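Local atomic coordinates of Bd3459 (Bdellovibrio bacteriovorus, PDB entry 5CEC), a protein that acts as a predatory endopeptidase of the penicillin-binding-protein type, probably cutting peptide cross-links of the bacterial cell wall, and is bound by the ankyrin-repeat immunity protein Bd3460. Residues 45-50 / 309-314; 54-57 / 61-64. The protein carries 1 engineered substitution. All coordinates share one frame; numbering follows the deposited sequence. Where two conformers were deposited one is given.

Contact 1 of 2, residues 45-50 / 309-314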
loop_
_atom_site.group_PDB
_atom_site.type_symbol
_atom_site.label_atom_id
_atom_site.label_comp_id
_atom_site.label_asym_id
_atom_site.label_seq_id
_atom_site.Cartn_x
_atom_site.Cartn_y
_atom_site.Cartn_z
ATOM N N CYS A 45 -1.630 13.569 -16.636
ATOM C CA CYS A 45 -1.289 14.984 -16.565
ATOM C C CYS A 45 -0.018 15.150 -15.704
ATOM O O CYS A 45 0.369 14.258 -14.949
ATOM C CB CYS A 45 -2.518 15.861 -16.083
ATOM S SG CYS A 45 -3.168 15.294 -14.490
ATOM N N HIS A 46 0.625 16.300 -15.828
ATOM C CA HIS A 46 1.818 16.604 -15.068
ATOM C C HIS A 46 2.027 18.115 -14.935
ATOM O O HIS A 46 1.470 18.885 -15.704
ATOM C CB HIS A 46 3.045 15.952 -15.702
ATOM C CG HIS A 46 3.465 16.539 -17.003
ATOM N ND1 HIS A 46 2.934 16.154 -18.205
ATOM C CD2 HIS A 46 4.364 17.515 -17.280
ATOM C CE1 HIS A 46 3.519 16.828 -19.176
ATOM N NE2 HIS A 46 4.380 17.675 -18.641
ATOM N N MET A 47 2.865 18.540 -13.986
ATOM C CA MET A 47 3.193 19.958 -13.860
ATOM C C MET A 47 4.508 20.051 -13.107
ATOM O O MET A 47 4.645 19.423 -12.054
ATOM C CB MET A 47 2.113 20.722 -13.083
ATOM C CG MET A 47 2.339 22.224 -13.064
ATOM S SD MET A 47 1.116 23.078 -12.083
ATOM C CE MET A 47 1.867 22.699 -10.487
ATOM N N ALA A 48 5.451 20.873 -13.593
ATOM C CA ALA A 48 6.686 21.107 -12.825
ATOM C C ALA A 48 6.311 21.805 -11.514
ATOM O O ALA A 48 5.475 22.719 -11.505
ATOM C CB ALA A 48 7.658 21.960 -13.617
ATOM N N ALA A 49 6.938 21.407 -10.412
ATOM C CA ALA A 49 6.614 21.968 -9.084
ATOM C C ALA A 49 6.860 23.462 -8.978
ATOM O O ALA A 49 6.145 24.196 -8.261
ATOM C CB ALA A 49 7.400 21.231 -8.008
ATOM N N ASN A 50 7.888 23.905 -9.687
ATOM C CA ASN A 50 8.279 25.297 -9.708
ATOM C C ASN A 50 7.596 26.132 -10.817
ATOM O O ASN A 50 8.007 27.261 -11.087
ATOM C CB ASN A 50 9.808 25.382 -9.850
ATOM C CG ASN A 50 10.311 24.854 -11.191
ATOM O OD1 ASN A 50 9.552 24.732 -12.171
ATOM N ND2 ASN A 50 11.587 24.504 -11.239
ATOM N N MET A 309 -7.228 17.751 -10.736
ATOM C CA MET A 309 -7.419 17.833 -9.293
ATOM C C MET A 309 -6.301 17.088 -8.545
ATOM O O MET A 309 -5.859 17.517 -7.467
ATOM C CB MET A 309 -8.785 17.299 -8.873
ATOM C CG MET A 309 -9.913 18.298 -9.009
ATOM S SD MET A 309 -9.753 19.762 -7.960
ATOM C CE MET A 309 -9.089 19.080 -6.472
ATOM N N MET A 310 -5.860 15.947 -9.080
ATOM C CA MET A 310 -4.758 15.231 -8.455
ATOM C C MET A 310 -3.453 16.042 -8.428
ATOM O O MET A 310 -2.723 16.046 -7.436
ATOM C CB MET A 310 -4.585 13.864 -9.117
ATOM C CG MET A 310 -5.765 12.924 -8.942
ATOM S SD MET A 310 -6.261 12.635 -7.213
ATOM C CE MET A 310 -7.527 13.867 -6.950
ATOM N N ILE A 311 -3.165 16.754 -9.510
ATOM C CA ILE A 311 -2.000 17.638 -9.540
ATOM C C ILE A 311 -2.151 18.751 -8.498
ATOM O O ILE A 311 -1.214 19.039 -7.775
ATOM C CB ILE A 311 -1.789 18.231 -10.924
ATOM C CG1 ILE A 311 -1.602 17.107 -11.964
ATOM C CG2 ILE A 311 -0.610 19.192 -10.901
ATOM C CD1 ILE A 311 -0.404 16.200 -11.704
ATOM N N LYS A 312 -3.325 19.351 -8.400
ATOM C CA LYS A 312 -3.557 20.408 -7.410
ATOM C C LYS A 312 -3.390 19.924 -5.979
ATOM O O LYS A 312 -2.801 20.581 -5.129
ATOM C CB LYS A 312 -4.920 21.052 -7.567
ATOM C CG LYS A 312 -5.121 21.813 -8.876
ATOM C CD LYS A 312 -6.548 22.323 -9.006
ATOM C CE LYS A 312 -6.830 23.492 -8.076
ATOM N NZ LYS A 312 -6.168 24.772 -8.486
ATOM N N VAL A 313 -3.848 18.698 -5.744
ATOM C CA VAL A 313 -3.671 18.072 -4.439
ATOM C C VAL A 313 -2.194 17.890 -4.125
ATOM O O VAL A 313 -1.760 18.191 -2.995
ATOM C CB VAL A 313 -4.450 16.733 -4.380
ATOM C CG1 VAL A 313 -4.008 15.863 -3.207
ATOM C CG2 VAL A 313 -5.943 17.017 -4.302
ATOM N N LEU A 314 -1.425 17.403 -5.094
ATOM C CA LEU A 314 0.027 17.243 -4.880
ATOM C C LEU A 314 0.709 18.587 -4.575
ATOM O O LEU A 314 1.526 18.689 -3.644
ATOM C CB LEU A 314 0.689 16.564 -6.064
ATOM C CG LEU A 314 0.313 15.055 -6.164
ATOM C CD1 LEU A 314 0.551 14.567 -7.585
ATOM C CD2 LEU A 314 1.050 14.198 -5.139
#

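Contact 2 of 2, residues 54-57 / 61-64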
loop_
_atom_site.group_PDB
_atom_site.type_symbol
_atom_site.label_atom_id
_atom_site.label_comp_id
_atom_site.label_asym_id
_atom_site.label_seq_id
_atom_site.Cartn_x
_atom_site.Cartn_y
_atom_site.Cartn_z
ATOM N N GLN A 54 1.667 27.763 -13.200
ATOM C CA GLN A 54 0.888 26.660 -12.628
ATOM C C GLN A 54 -0.156 26.101 -13.620
ATOM O O GLN A 54 -1.235 25.641 -13.228
ATOM C CB GLN A 54 0.263 27.047 -11.273
ATOM C CG GLN A 54 1.298 27.298 -10.182
ATOM C CD GLN A 54 0.684 27.576 -8.817
ATOM O OE1 GLN A 54 -0.219 26.873 -8.366
ATOM N NE2 GLN A 54 1.199 28.587 -8.139
ATOM N N GLN A 55 0.198 26.107 -14.905
ATOM C CA GLN A 55 -0.624 25.483 -15.928
ATOM C C GLN A 55 -0.350 23.990 -15.891
ATOM O O GLN A 55 0.781 23.527 -15.979
ATOM C CB GLN A 55 -0.301 26.028 -17.312
ATOM C CG GLN A 55 -1.318 25.622 -18.375
ATOM C CD GLN A 55 -1.066 26.309 -19.708
ATOM O OE1 GLN A 55 0.031 26.224 -20.258
ATOM N NE2 GLN A 55 -2.081 26.995 -20.234
ATOM N N ILE A 56 -1.407 23.229 -15.778
ATOM C CA ILE A 56 -1.292 21.766 -15.790
ATOM C C ILE A 56 -1.233 21.256 -17.230
ATOM O O ILE A 56 -2.059 21.649 -18.065
ATOM C CB ILE A 56 -2.450 21.133 -15.026
ATOM C CG1 ILE A 56 -2.406 21.598 -13.565
ATOM C CG2 ILE A 56 -2.418 19.609 -15.124
ATOM C CD1 ILE A 56 -3.680 21.323 -12.785
ATOM N N GLN A 57 -0.260 20.389 -17.516
ATOM C CA GLN A 57 -0.056 19.816 -18.843
ATOM C C GLN A 57 -0.710 18.438 -18.870
ATOM O O GLN A 57 -0.585 17.680 -17.928
ATOM C CB GLN A 57 1.447 19.634 -19.112
ATOM C CG GLN A 57 2.283 20.893 -18.924
ATOM C CD GLN A 57 1.750 22.036 -19.733
ATOM O OE1 GLN A 57 1.455 21.870 -20.917
ATOM N NE2 GLN A 57 1.598 23.202 -19.101
ATOM N N ASN A 61 -8.666 14.860 -21.562
ATOM C CA ASN A 61 -9.497 14.294 -20.534
ATOM C C ASN A 61 -9.022 14.649 -19.165
ATOM O O ASN A 61 -9.569 14.143 -18.213
ATOM C CB ASN A 61 -9.623 12.796 -20.747
ATOM C CG ASN A 61 -10.222 12.504 -22.078
ATOM O OD1 ASN A 61 -9.503 12.243 -23.022
ATOM N ND2 ASN A 61 -11.521 12.761 -22.207
ATOM N N LYS A 62 -8.073 15.599 -19.050
ATOM C CA LYS A 62 -7.520 15.943 -17.722
ATOM C C LYS A 62 -8.522 16.619 -16.775
ATOM O O LYS A 62 -8.278 16.705 -15.571
ATOM C CB LYS A 62 -6.229 16.769 -17.847
ATOM C CG LYS A 62 -6.384 18.166 -18.438
ATOM C CD LYS A 62 -4.998 18.782 -18.653
ATOM C CE LYS A 62 -5.032 20.036 -19.483
ATOM N NZ LYS A 62 -5.417 19.751 -20.892
ATOM N N ASP A 63 -9.619 17.138 -17.342
ATOM C CA ASP A 63 -10.691 17.757 -16.553
ATOM C C ASP A 63 -11.970 16.891 -16.450
ATOM O O ASP A 63 -13.056 17.398 -16.078
ATOM C CB ASP A 63 -11.005 19.149 -17.127
ATOM C CG ASP A 63 -11.456 19.095 -18.593
ATOM O OD1 ASP A 63 -11.069 18.140 -19.326
ATOM O OD2 ASP A 63 -12.184 20.022 -19.019
ATOM N N ASP A 64 -11.844 15.585 -16.737
ATOM C CA ASP A 64 -12.961 14.636 -16.617
ATOM C C ASP A 64 -12.769 13.754 -15.381
ATOM O O ASP A 64 -11.627 13.342 -15.066
ATOM C CB ASP A 64 -13.012 13.731 -17.843
ATOM C CG ASP A 64 -13.320 14.476 -19.118
ATOM O OD1 ASP A 64 -13.882 15.569 -19.033
ATOM O OD2 ASP A 64 -13.001 13.958 -20.187
#

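Contact 1 of 2, residues 45-50 / 309-314
I311 sets its branched side chain against C45 and M47 of strand 40-48, whose CB atoms point toward the helix, and so joins a helix to one face of the antiparallel sheet in the transpeptidase fold of the beta-lactamase clan. Each of its methyl-bearing branches has its own neighbour. On the ethyl arm, CG1 lies 3.5 Å from C45 SG, while CD1 rests against the strand backbone, 3.9 Å from C45 O and 4.1 Å from H46 CA. The other branch, CG2, turns to M47 and meets its CB at 3.8 Å. This division follows from the first torsion of I311 (chi1 -59°), which lays CG1 beside the backbone N and sends CG2 away from that N. No hydrogen bond crosses the interface; the contact is apolar and buried, a good example of one beta-branched residue bridging a helix and a strand through its separate branches. The axes of 45-48 and 309-314 run 8.5 Å apart and in roughly the same direction, with a crossing angle of -32°. H46, whose CB points away from the helix, meets I311 through CA. One shell out, I56 packs on both C45 and I311, and backbone hydrogen bonds tie C45 to A381 and M47 to Y379 on the neighbouring strand 376-385, which set the strand in the sheet. Behind I311, V313 and M310 lean on helix 72-84, so helix 307-322 lies between that helix and the strand. A covalent link reinforces the packing: C45 SG, turned inward between its own backbone N and carbonyl carbon, forms the disulfide with C307 SG one helical turn before I311.

Contact 2 of 2, residues 54-57 / 61-64
The aliphatic part of K62, in the type I beta turn from N61 to D64, reaches back to I56 and Q57, where the chain enters the short edge strand 57-58 of the antiparallel sheet. K62 comes alongside with methylene groups and not with its charge: K62 CE is 3.7 Å from I56 O. K62 CD passes near Q57 C and faces the CG2 methyl of I56 at 4.4 Å. The lysine leaves its backbone with CG tucked between N and carbonyl carbon (chi1 66°), stays extended through the middle of the chain, and bends at its last torsion (chi4 -68°). That final bend brings NZ to where it hydrogen-bonds the carbonyl oxygens of G58 and D59. I56 directs its side chain toward the lysine's segment, CG2 facing K62 CD, and the same side chain also touches E308 and I311 of helix 307-322. Each segment also has one internal side-chain hydrogen bond. Q57 curls back so that its NE2 sits 3.2 Å from Q55 O, but the donor stands above the carbonyl plane and the N-H is bent (139°), a loosely directed bond. The turn is held more squarely. Its backbone is closed by D64 N to N61 O, 3.1 Å, and across the same turn N61 ND2 meets D64 OD2 at 2.8 Å, with the carboxylate oxygen in the plane of the amide and the donor arriving nearly along the C-O bond.

Overall arrangement
Contact 1 is buried, whereas contact 2, nested within the chain between the segments of contact 1, lies at the surface about 9 Å away, centre to centre. Both involve strand 40-48 and helix 307-322: the first joins them directly, and the second rests on both, I56 touching C45 and I311, K62 touching S43 and E308. Their chemistry differs accordingly: sulfur and methyl packing beside a disulfide inside, and outside a lysine's methylenes along the main chain, with side-chain hydrogen bonds inside the loop and backbone bonds from K62 to E308 and from Q57 to H46. In the last, H46 N probably donates to Q57 O at 2.8 Å; nearby, M47 SD packs on Q54.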